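Local coordinates for exopolyphosphatase-related protein (Archaeoglobus fulgidus, PDB 3LLV) that probably binds a nicotinamide adenine dinucleotide through this N-terminal Rossmann-fold TrkA-N domain, one piece of a longer DHH-family protein tentatively linked to nucleic acid binding, at residues 7-12 and 70-75; 31-36 and 51-56; 74-79 and 99-104. One frame throughout, in Å; residues are numbered along the deposited sequence. Where two conformers were deposited one is given.

Contact 1: 7-12 and 70-75; sequences YEYIVI and GVSAVL
Ile-12 and Val-74 make the closest apolar contact between 7-12 and 70-75, CD1 of Ile-12 lying 3.6 Å from CG1 of Val-74 where the two side chains cross obliquely. With CG1 of Ile-12 beside its own backbone N, anti to the carbonyl carbon (chi1 -63°), the branch that ends in CD1 is set on the Val-74 side. The other branch of Val-74, CG2, faces CB of Ile-10. In the conformer given, Ile-10 places CD1 at its far end 4.1 Å from CG2 of Val-71, and these two side chains meet at about a right angle. The same CG2 of Val-71 rests 3.4 Å from the carbonyl O of Tyr-7, while CG1 turns to the carbonyl of Glu-8. On the sheet face that carries Tyr-9 and Val-11, CG2 of Val-11 touches CD1 of Leu-75 at 4.1 Å. The Tyr-9 ring leans across to Ser-72, its CE1 3.9 Å from CB of that serine, and CD1 approaches CB of Ala-73.

Backbone bonds set this register. Strands 9-12 and 73-75 run parallel, their axes 4.7 Å apart and inclined by 16°, in the pairing of first with fourth strand that joins the two halves of a Rossmann sheet of order 3-2-1-4-5-6. Ile-10 gives its N-H to Ala-73 O; Leu-75 N lies 2.7 Å from Ile-10 O, with an almost straight N-H...O (176°), and Ile-12 N then donates to Leu-75 O. Before the strands, Glu-8 O is gripped by Ser-72 N at 2.7 Å and weakly by Ala-73 N.

Farther out, Leu-21, Val-22 and Leu-25 of helix 16-27 pack on the Tyr-9, Val-11 and Leu-75 face, whereas Ile-87 and Leu-91 of helix 81-94 reach Ile-12 and Val-74.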
loop_
_atom_site.group_PDB
_atom_site.type_symbol
_atom_site.label_atom_id
_atom_site.label_comp_id
_atom_site.label_asym_id
_atom_site.label_seq_id
_atom_site.Cartn_x
_atom_site.Cartn_y
_atom_site.Cartn_z
ATOM N N TYR A 7 -8.290 -2.311 -11.850
ATOM C CA TYR A 7 -8.012 -2.901 -10.554
ATOM C C TYR A 7 -8.894 -2.275 -9.471
ATOM O O TYR A 7 -9.287 -1.110 -9.569
ATOM C CB TYR A 7 -6.520 -2.758 -10.241
ATOM C CG TYR A 7 -5.628 -3.504 -11.217
ATOM C CD1 TYR A 7 -5.426 -4.883 -11.093
ATOM C CD2 TYR A 7 -5.001 -2.844 -12.280
ATOM C CE1 TYR A 7 -4.608 -5.581 -11.982
ATOM C CE2 TYR A 7 -4.181 -3.539 -13.185
ATOM C CZ TYR A 7 -3.995 -4.904 -13.028
ATOM O OH TYR A 7 -3.196 -5.602 -13.906
ATOM N N GLU A 8 -9.222 -3.070 -8.454
ATOM C CA GLU A 8 -9.984 -2.602 -7.310
ATOM C C GLU A 8 -9.032 -2.091 -6.225
ATOM O O GLU A 8 -9.325 -1.111 -5.538
ATOM C CB GLU A 8 -10.857 -3.732 -6.765
ATOM C CG GLU A 8 -12.064 -4.063 -7.648
ATOM C CD GLU A 8 -12.620 -5.463 -7.411
ATOM O OE1 GLU A 8 -11.972 -6.451 -7.820
ATOM O OE2 GLU A 8 -13.719 -5.576 -6.837
ATOM N N TYR A 9 -7.902 -2.780 -6.080
ATOM C CA TYR A 9 -6.887 -2.399 -5.090
ATOM C C TYR A 9 -5.507 -2.352 -5.726
ATOM O O TYR A 9 -5.169 -3.189 -6.581
ATOM C CB TYR A 9 -6.892 -3.336 -3.868
ATOM C CG TYR A 9 -8.194 -3.317 -3.110
ATOM C CD1 TYR A 9 -8.468 -2.327 -2.153
ATOM C CD2 TYR A 9 -9.179 -4.269 -3.380
ATOM C CE1 TYR A 9 -9.695 -2.302 -1.471
ATOM C CE2 TYR A 9 -10.401 -4.249 -2.706
ATOM C CZ TYR A 9 -10.651 -3.263 -1.758
ATOM O OH TYR A 9 -11.861 -3.246 -1.104
ATOM N N ILE A 10 -4.740 -1.339 -5.345
ATOM C CA ILE A 10 -3.348 -1.238 -5.740
ATOM C C ILE A 10 -2.476 -1.293 -4.506
ATOM O O ILE A 10 -2.630 -0.491 -3.585
ATOM C CB ILE A 10 -3.069 0.036 -6.550
ATOM C CG1 ILE A 10 -3.844 -0.025 -7.867
ATOM C CG2 ILE A 10 -1.559 0.194 -6.816
ATOM C CD1 ILE A 10 -3.746 1.233 -8.652
ATOM N N VAL A 11 -1.572 -2.270 -4.484
ATOM C CA VAL A 11 -0.699 -2.474 -3.322
ATOM C C VAL A 11 0.720 -2.076 -3.664
ATOM O O VAL A 11 1.403 -2.742 -4.444
ATOM C CB VAL A 11 -0.749 -3.927 -2.811
ATOM C CG1 VAL A 11 0.214 -4.136 -1.604
ATOM C CG2 VAL A 11 -2.148 -4.301 -2.424
ATOM N N ILE A 12 1.174 -0.995 -3.029
ATOM C CA ILE A 12 2.496 -0.470 -3.248
ATOM C C ILE A 12 3.356 -0.983 -2.118
ATOM O O ILE A 12 3.004 -0.838 -0.935
ATOM C CB ILE A 12 2.487 1.078 -3.303
ATOM C CG1 ILE A 12 1.635 1.548 -4.505
ATOM C CG2 ILE A 12 3.913 1.628 -3.324
ATOM C CD1 ILE A 12 1.340 3.037 -4.473
ATOM N N GLY A 70 -11.906 4.030 -10.932
ATOM C CA GLY A 70 -12.595 2.893 -10.364
ATOM C C GLY A 70 -11.930 2.099 -9.228
ATOM O O GLY A 70 -12.511 1.191 -8.695
ATOM N N VAL A 71 -10.711 2.463 -8.871
ATOM C CA VAL A 71 -10.011 1.877 -7.732
ATOM C C VAL A 71 -10.672 2.180 -6.381
ATOM O O VAL A 71 -11.072 3.261 -6.147
ATOM C CB VAL A 71 -8.568 2.359 -7.712
ATOM C CG1 VAL A 71 -7.873 1.941 -6.461
ATOM C CG2 VAL A 71 -7.832 1.839 -8.846
ATOM N N SER A 72 -10.752 1.201 -5.497
ATOM C CA SER A 72 -11.320 1.391 -4.157
ATOM C C SER A 72 -10.317 1.994 -3.194
ATOM O O SER A 72 -10.643 2.929 -2.443
ATOM C CB SER A 72 -11.870 0.080 -3.583
ATOM O OG SER A 72 -12.873 -0.433 -4.430
ATOM N N ALA A 73 -9.094 1.463 -3.210
ATOM C CA ALA A 73 -8.035 2.027 -2.399
ATOM C C ALA A 73 -6.658 1.691 -2.939
ATOM O O ALA A 73 -6.441 0.624 -3.546
ATOM C CB ALA A 73 -8.165 1.588 -0.906
ATOM N N VAL A 74 -5.730 2.627 -2.714
ATOM C CA VAL A 74 -4.325 2.404 -2.921
ATOM C C VAL A 74 -3.734 2.164 -1.537
ATOM O O VAL A 74 -3.940 2.971 -0.631
ATOM C CB VAL A 74 -3.670 3.629 -3.587
ATOM C CG1 VAL A 74 -2.127 3.484 -3.625
ATOM C CG2 VAL A 74 -4.241 3.837 -4.995
ATOM N N LEU A 75 -2.997 1.063 -1.393
ATOM C CA LEU A 75 -2.442 0.672 -0.096
ATOM C C LEU A 75 -0.927 0.885 -0.148
ATOM O O LEU A 75 -0.227 0.266 -0.944
ATOM C CB LEU A 75 -2.797 -0.780 0.234
ATOM C CG LEU A 75 -4.254 -1.185 0.067
ATOM C CD1 LEU A 75 -4.393 -2.613 0.564
ATOM C CD2 LEU A 75 -5.212 -0.252 0.819
#

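Contact 2: 31-36 and 51-56; sequences KVLAVD and DAVIAD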
loop_
_atom_site.group_PDB
_atom_site.type_symbol
_atom_site.label_atom_id
_atom_site.label_comp_id
_atom_site.label_asym_id
_atom_site.label_seq_id
_atom_site.Cartn_x
_atom_site.Cartn_y
_atom_site.Cartn_z
ATOM N N LYS A 31 -9.627 -7.765 -7.568
ATOM C CA LYS A 31 -8.565 -7.548 -8.551
ATOM C C LYS A 31 -7.506 -6.623 -7.957
ATOM O O LYS A 31 -7.796 -5.466 -7.640
ATOM C CB LYS A 31 -9.135 -6.939 -9.846
ATOM N N VAL A 32 -6.284 -7.139 -7.810
ATOM C CA VAL A 32 -5.194 -6.409 -7.144
ATOM C C VAL A 32 -3.993 -6.282 -8.063
ATOM O O VAL A 32 -3.625 -7.235 -8.747
ATOM C CB VAL A 32 -4.709 -7.135 -5.844
ATOM C CG1 VAL A 32 -3.784 -6.223 -5.036
ATOM C CG2 VAL A 32 -5.888 -7.612 -5.005
ATOM N N LEU A 33 -3.380 -5.101 -8.068
ATOM C CA LEU A 33 -2.114 -4.910 -8.754
ATOM C C LEU A 33 -1.084 -4.619 -7.692
ATOM O O LEU A 33 -1.282 -3.697 -6.890
ATOM C CB LEU A 33 -2.172 -3.719 -9.708
ATOM C CG LEU A 33 -0.869 -3.330 -10.425
ATOM C CD1 LEU A 33 -0.487 -4.400 -11.440
ATOM C CD2 LEU A 33 -0.986 -1.941 -11.084
ATOM N N ALA A 34 0.004 -5.375 -7.714
ATOM C CA ALA A 34 1.124 -5.132 -6.808
ATOM C C ALA A 34 2.141 -4.238 -7.519
ATOM O O ALA A 34 2.419 -4.422 -8.712
ATOM C CB ALA A 34 1.757 -6.447 -6.386
ATOM N N VAL A 35 2.680 -3.258 -6.794
ATOM C CA VAL A 35 3.628 -2.310 -7.371
ATOM C C VAL A 35 4.863 -2.222 -6.472
ATOM O O VAL A 35 4.743 -2.039 -5.269
ATOM C CB VAL A 35 3.000 -0.888 -7.509
ATOM C CG1 VAL A 35 3.992 0.077 -8.140
ATOM C CG2 VAL A 35 1.715 -0.933 -8.333
ATOM N N ASP A 36 6.047 -2.322 -7.067
ATOM C CA ASP A 36 7.304 -2.226 -6.312
ATOM C C ASP A 36 8.428 -1.962 -7.306
ATOM O O ASP A 36 8.325 -2.345 -8.469
ATOM C CB ASP A 36 7.581 -3.532 -5.559
ATOM C CG ASP A 36 8.577 -3.358 -4.391
ATOM O OD1 ASP A 36 8.139 -3.095 -3.252
ATOM O OD2 ASP A 36 9.797 -3.527 -4.594
ATOM N N ASP A 51 -1.001 -10.280 -10.414
ATOM C CA ASP A 51 -0.760 -9.143 -11.306
ATOM C C ASP A 51 0.194 -8.195 -10.596
ATOM O O ASP A 51 -0.119 -7.689 -9.516
ATOM C CB ASP A 51 -2.064 -8.419 -11.621
ATOM C CG ASP A 51 -3.049 -9.292 -12.370
ATOM O OD1 ASP A 51 -2.655 -9.906 -13.388
ATOM O OD2 ASP A 51 -4.221 -9.353 -11.939
ATOM N N ALA A 52 1.367 -7.984 -11.181
ATOM C CA ALA A 52 2.406 -7.199 -10.529
ATOM C C ALA A 52 3.201 -6.455 -11.569
ATOM O O ALA A 52 3.410 -6.959 -12.678
ATOM C CB ALA A 52 3.327 -8.112 -9.692
ATOM N N VAL A 53 3.636 -5.246 -11.223
ATOM C CA VAL A 53 4.428 -4.438 -12.137
ATOM C C VAL A 53 5.620 -3.766 -11.438
ATOM O O VAL A 53 5.511 -3.321 -10.282
ATOM C CB VAL A 53 3.507 -3.403 -12.876
ATOM C CG1 VAL A 53 2.798 -2.458 -11.877
ATOM C CG2 VAL A 53 4.275 -2.624 -13.939
ATOM N N ILE A 54 6.746 -3.715 -12.138
ATOM C CA ILE A 54 7.942 -3.002 -11.708
ATOM C C ILE A 54 7.727 -1.538 -12.028
ATOM O O ILE A 54 7.543 -1.173 -13.184
ATOM C CB ILE A 54 9.212 -3.498 -12.447
ATOM C CG1 ILE A 54 9.546 -4.962 -12.102
ATOM C CG2 ILE A 54 10.429 -2.567 -12.192
ATOM C CD1 ILE A 54 10.356 -5.676 -13.192
ATOM N N ALA A 55 7.729 -0.694 -11.003
ATOM C CA ALA A 55 7.565 0.734 -11.193
ATOM C C ALA A 55 8.143 1.474 -9.996
ATOM O O ALA A 55 8.229 0.920 -8.899
ATOM C CB ALA A 55 6.092 1.076 -11.334
ATOM N N ASP A 56 8.558 2.715 -10.231
ATOM C CA ASP A 56 8.960 3.607 -9.155
ATOM C C ASP A 56 7.706 4.318 -8.653
ATOM O O ASP A 56 7.158 5.135 -9.380
ATOM C CB ASP A 56 9.984 4.609 -9.683
ATOM C CG ASP A 56 10.453 5.605 -8.614
ATOM O OD1 ASP A 56 9.864 5.678 -7.517
ATOM O OD2 ASP A 56 11.438 6.326 -8.892
#
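Leu-33 lays its branched end against one methyl of Val-53: CD1 of Leu-33 is 3.8 Å from CG1 of Val-53, and its CG and CD2 come almost as near. CG of Leu-33, anti to the backbone N (chi1 175°), is thereby carried to within 4.0 Å of CG1 of Val-53, which itself takes the crowded position between N and the carbonyl carbon (chi1 60°). This methyl also lies 4.0 Å from CG2 of Val-35, the two valines side by side and pointing the same way. An alanine in place of Leu-33 would probably open a gap beside Val-53, whose CG1 would lose its contacts with the leucine CG, CD1 and CD2. The other branch of Val-35, CG1, meets CB of Ala-55 at 4.0 Å, and Phe-62 of helix 60-65 packs on Val-35, Val-53 and Ala-55 alike.

Strands 32-36 and 51-54 are the ends of a beta-alpha-beta unit of the Rossmann fold, run parallel with axes 24° apart, and are connected by helix 39-47. Strand 51-54 is the outermost on this side of the sheet. On the face toward that helix two alanines meet, CB of Ala-34 4.0 Å from CB of Ala-52; Leu-45 packs on Ala-34 and Ile-42 on Ala-52.

Ala-34 is held at both ends, its N donating to Asp-51 O at 2.9 Å and its O accepting from Val-53 N, also at 2.9 Å. The bond from Asp-36 N to Val-53 O is weak. Ala-55 N then bonds Asp-36 O at 3.1 Å from above the carbonyl plane. The Asp-36 carboxylate binds backbone N-H groups outside the pair, OD1 that of Ser-14 and OD2 that of Ser-38.

Contact 3: 74-79 and 99-104; sequences VLITGS and AIVRVS. With PO4 (phosphate ion), chain B.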
loop_
_atom_site.group_PDB
_atom_site.type_symbol
_atom_site.label_atom_id
_atom_site.label_comp_id
_atom_site.label_asym_id
_atom_site.label_seq_id
_atom_site.Cartn_x
_atom_site.Cartn_y
_atom_site.Cartn_z
ATOM N N VAL A 74 -5.730 2.627 -2.714
ATOM C CA VAL A 74 -4.325 2.404 -2.921
ATOM C C VAL A 74 -3.734 2.164 -1.537
ATOM O O VAL A 74 -3.940 2.971 -0.631
ATOM C CB VAL A 74 -3.670 3.629 -3.587
ATOM C CG1 VAL A 74 -2.127 3.484 -3.625
ATOM C CG2 VAL A 74 -4.241 3.837 -4.995
ATOM N N LEU A 75 -2.997 1.063 -1.393
ATOM C CA LEU A 75 -2.442 0.672 -0.096
ATOM C C LEU A 75 -0.927 0.885 -0.148
ATOM O O LEU A 75 -0.227 0.266 -0.944
ATOM C CB LEU A 75 -2.797 -0.780 0.234
ATOM C CG LEU A 75 -4.254 -1.185 0.067
ATOM C CD1 LEU A 75 -4.393 -2.613 0.564
ATOM C CD2 LEU A 75 -5.212 -0.252 0.819
ATOM N N ILE A 76 -0.438 1.814 0.669
ATOM C CA ILE A 76 0.993 2.130 0.668
ATOM C C ILE A 76 1.547 1.386 1.879
ATOM O O ILE A 76 1.318 1.800 3.032
ATOM C CB ILE A 76 1.229 3.661 0.731
ATOM C CG1 ILE A 76 0.641 4.344 -0.520
ATOM C CG2 ILE A 76 2.753 3.962 0.846
ATOM C CD1 ILE A 76 0.559 5.859 -0.434
ATOM N N THR A 77 2.268 0.282 1.620
ATOM C CA THR A 77 2.560 -0.710 2.676
ATOM C C THR A 77 4.031 -0.870 3.042
ATOM O O THR A 77 4.357 -1.688 3.903
ATOM C CB THR A 77 2.020 -2.125 2.299
ATOM O OG1 THR A 77 2.852 -2.666 1.273
ATOM C CG2 THR A 77 0.630 -2.056 1.807
ATOM N N GLY A 78 4.927 -0.126 2.390
ATOM C CA GLY A 78 6.362 -0.245 2.657
ATOM C C GLY A 78 6.737 0.217 4.050
ATOM O O GLY A 78 5.986 0.943 4.708
ATOM N N SER A 79 7.929 -0.169 4.489
ATOM C CA SER A 79 8.293 0.066 5.885
ATOM C C SER A 79 9.201 1.297 6.060
ATOM O O SER A 79 9.759 1.516 7.146
ATOM C CB SER A 79 8.948 -1.201 6.436
ATOM O OG SER A 79 10.181 -1.406 5.785
ATOM N N ALA A 99 -6.451 6.475 -0.192
ATOM C CA ALA A 99 -5.151 5.867 0.138
ATOM C C ALA A 99 -5.053 5.552 1.615
ATOM O O ALA A 99 -5.461 6.363 2.471
ATOM C CB ALA A 99 -3.994 6.771 -0.280
ATOM N N ILE A 100 -4.541 4.357 1.914
ATOM C CA ILE A 100 -4.302 3.970 3.308
ATOM C C ILE A 100 -2.812 3.747 3.384
ATOM O O ILE A 100 -2.252 3.017 2.573
ATOM C CB ILE A 100 -5.021 2.678 3.679
ATOM C CG1 ILE A 100 -6.538 2.806 3.422
ATOM C CG2 ILE A 100 -4.700 2.309 5.151
ATOM C CD1 ILE A 100 -7.303 1.514 3.694
ATOM N N VAL A 101 -2.166 4.398 4.351
ATOM C CA VAL A 101 -0.713 4.441 4.350
ATOM C C VAL A 101 -0.155 3.937 5.661
ATOM O O VAL A 101 -0.617 4.348 6.715
ATOM C CB VAL A 101 -0.236 5.886 4.112
ATOM C CG1 VAL A 101 1.265 5.913 3.854
ATOM C CG2 VAL A 101 -1.018 6.501 2.949
ATOM N N ARG A 102 0.821 3.036 5.560
ATOM C CA ARG A 102 1.601 2.558 6.712
ATOM C C ARG A 102 2.644 3.584 7.199
ATOM O O ARG A 102 3.422 4.132 6.409
ATOM C CB ARG A 102 2.277 1.240 6.313
ATOM C CG ARG A 102 3.148 0.662 7.411
ATOM C CD ARG A 102 3.925 -0.512 6.819
ATOM N NE ARG A 102 4.846 -1.076 7.774
ATOM C CZ ARG A 102 5.346 -2.301 7.683
ATOM N NH1 ARG A 102 4.994 -3.088 6.651
ATOM N NH2 ARG A 102 6.196 -2.728 8.616
ATOM N N VAL A 103 2.624 3.869 8.499
ATOM C CA VAL A 103 3.550 4.828 9.105
ATOM C C VAL A 103 4.161 4.154 10.323
ATOM O O VAL A 103 3.454 3.585 11.140
ATOM C CB VAL A 103 2.802 6.118 9.463
ATOM C CG1 VAL A 103 3.688 7.117 10.262
ATOM C CG2 VAL A 103 2.273 6.779 8.197
ATOM N N SER A 104 5.489 4.199 10.430
ATOM C CA SER A 104 6.175 3.568 11.555
ATOM C C SER A 104 6.331 4.498 12.764
ATOM O O SER A 104 6.318 4.040 13.914
ATOM C CB SER A 104 7.522 2.960 11.110
ATOM O OG SER A 104 8.574 3.911 11.037
HETATM P P PO4 B . 7.173 -5.778 6.613
HETATM O O1 PO4 B . 5.824 -5.515 6.015
HETATM O O2 PO4 B . 7.664 -4.654 7.491
HETATM O O3 PO4 B . 7.156 -7.056 7.412
HETATM O O4 PO4 B . 8.161 -5.916 5.480
HETATM O O HOH W 1 10.312 4.207 8.639
#
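Among the apolar contacts, Ile-76 and Val-101 lie side by side and point the same way: CD1 of Ile-76 is 3.8 Å from CG2 of Val-101, while CB and CG2 of the isoleucine both lie near the other methyl, CG1. On the other sheet face CD2 of Leu-75 meets CD1 of Ile-100 at 4.0 Å.

Three backbone bonds form the parallel ladder: Ile-100 N to Val-74 O, Ile-76 N to Ile-100 O, and Arg-102 N to Ile-76 O.

The charged part belongs to Arg-102. CG is anti to its backbone N (chi1 178°), and the extended chain runs past Gly-78. NH1 donates to Thr-77 O at 3.1 Å, with that oxygen tilted 28° from the guanidinium plane, and to phosphate O1 at 2.6 Å, near the plane. NH2 of Arg-102 holds phosphate O2 at 2.7 Å, and CB of Ser-79 sits over one face, toward the rim.

In the conformer given for Ser-104, a water donates to both Ser-79 O and Ser-104 OG.

The phosphate, probably from the crystallisation liquor, also accepts a hydrogen bond from Ala-17 N at the start of helix 16-27, a position consistent with the dinucleotide phosphate site of a Rossmann fold.

How the contacts relate
From the N terminus, strand 9-12 comes first, and contact 1 closes the long loop that returns to it with strand 73-76. Contact 2 is nested inside that loop, ending the beta-alpha-beta unit built on helix 39-47. It meets contact 1 through the pairing of strands 9-12 and 32-36, where Val-35 N lies 2.7 Å from Val-11 O. Contact 3 follows in series after contact 2, starting on Val-74 and Leu-75 where contact 1 ends, and closes the unit around helix 81-94. Contacts 2 and 3 do not touch, their nearest atoms about 7 Å apart. Together with the 9-12/32-36 pairing, the three link five neighbouring strands of one sheet, from edge strand 51-54 to 99-103.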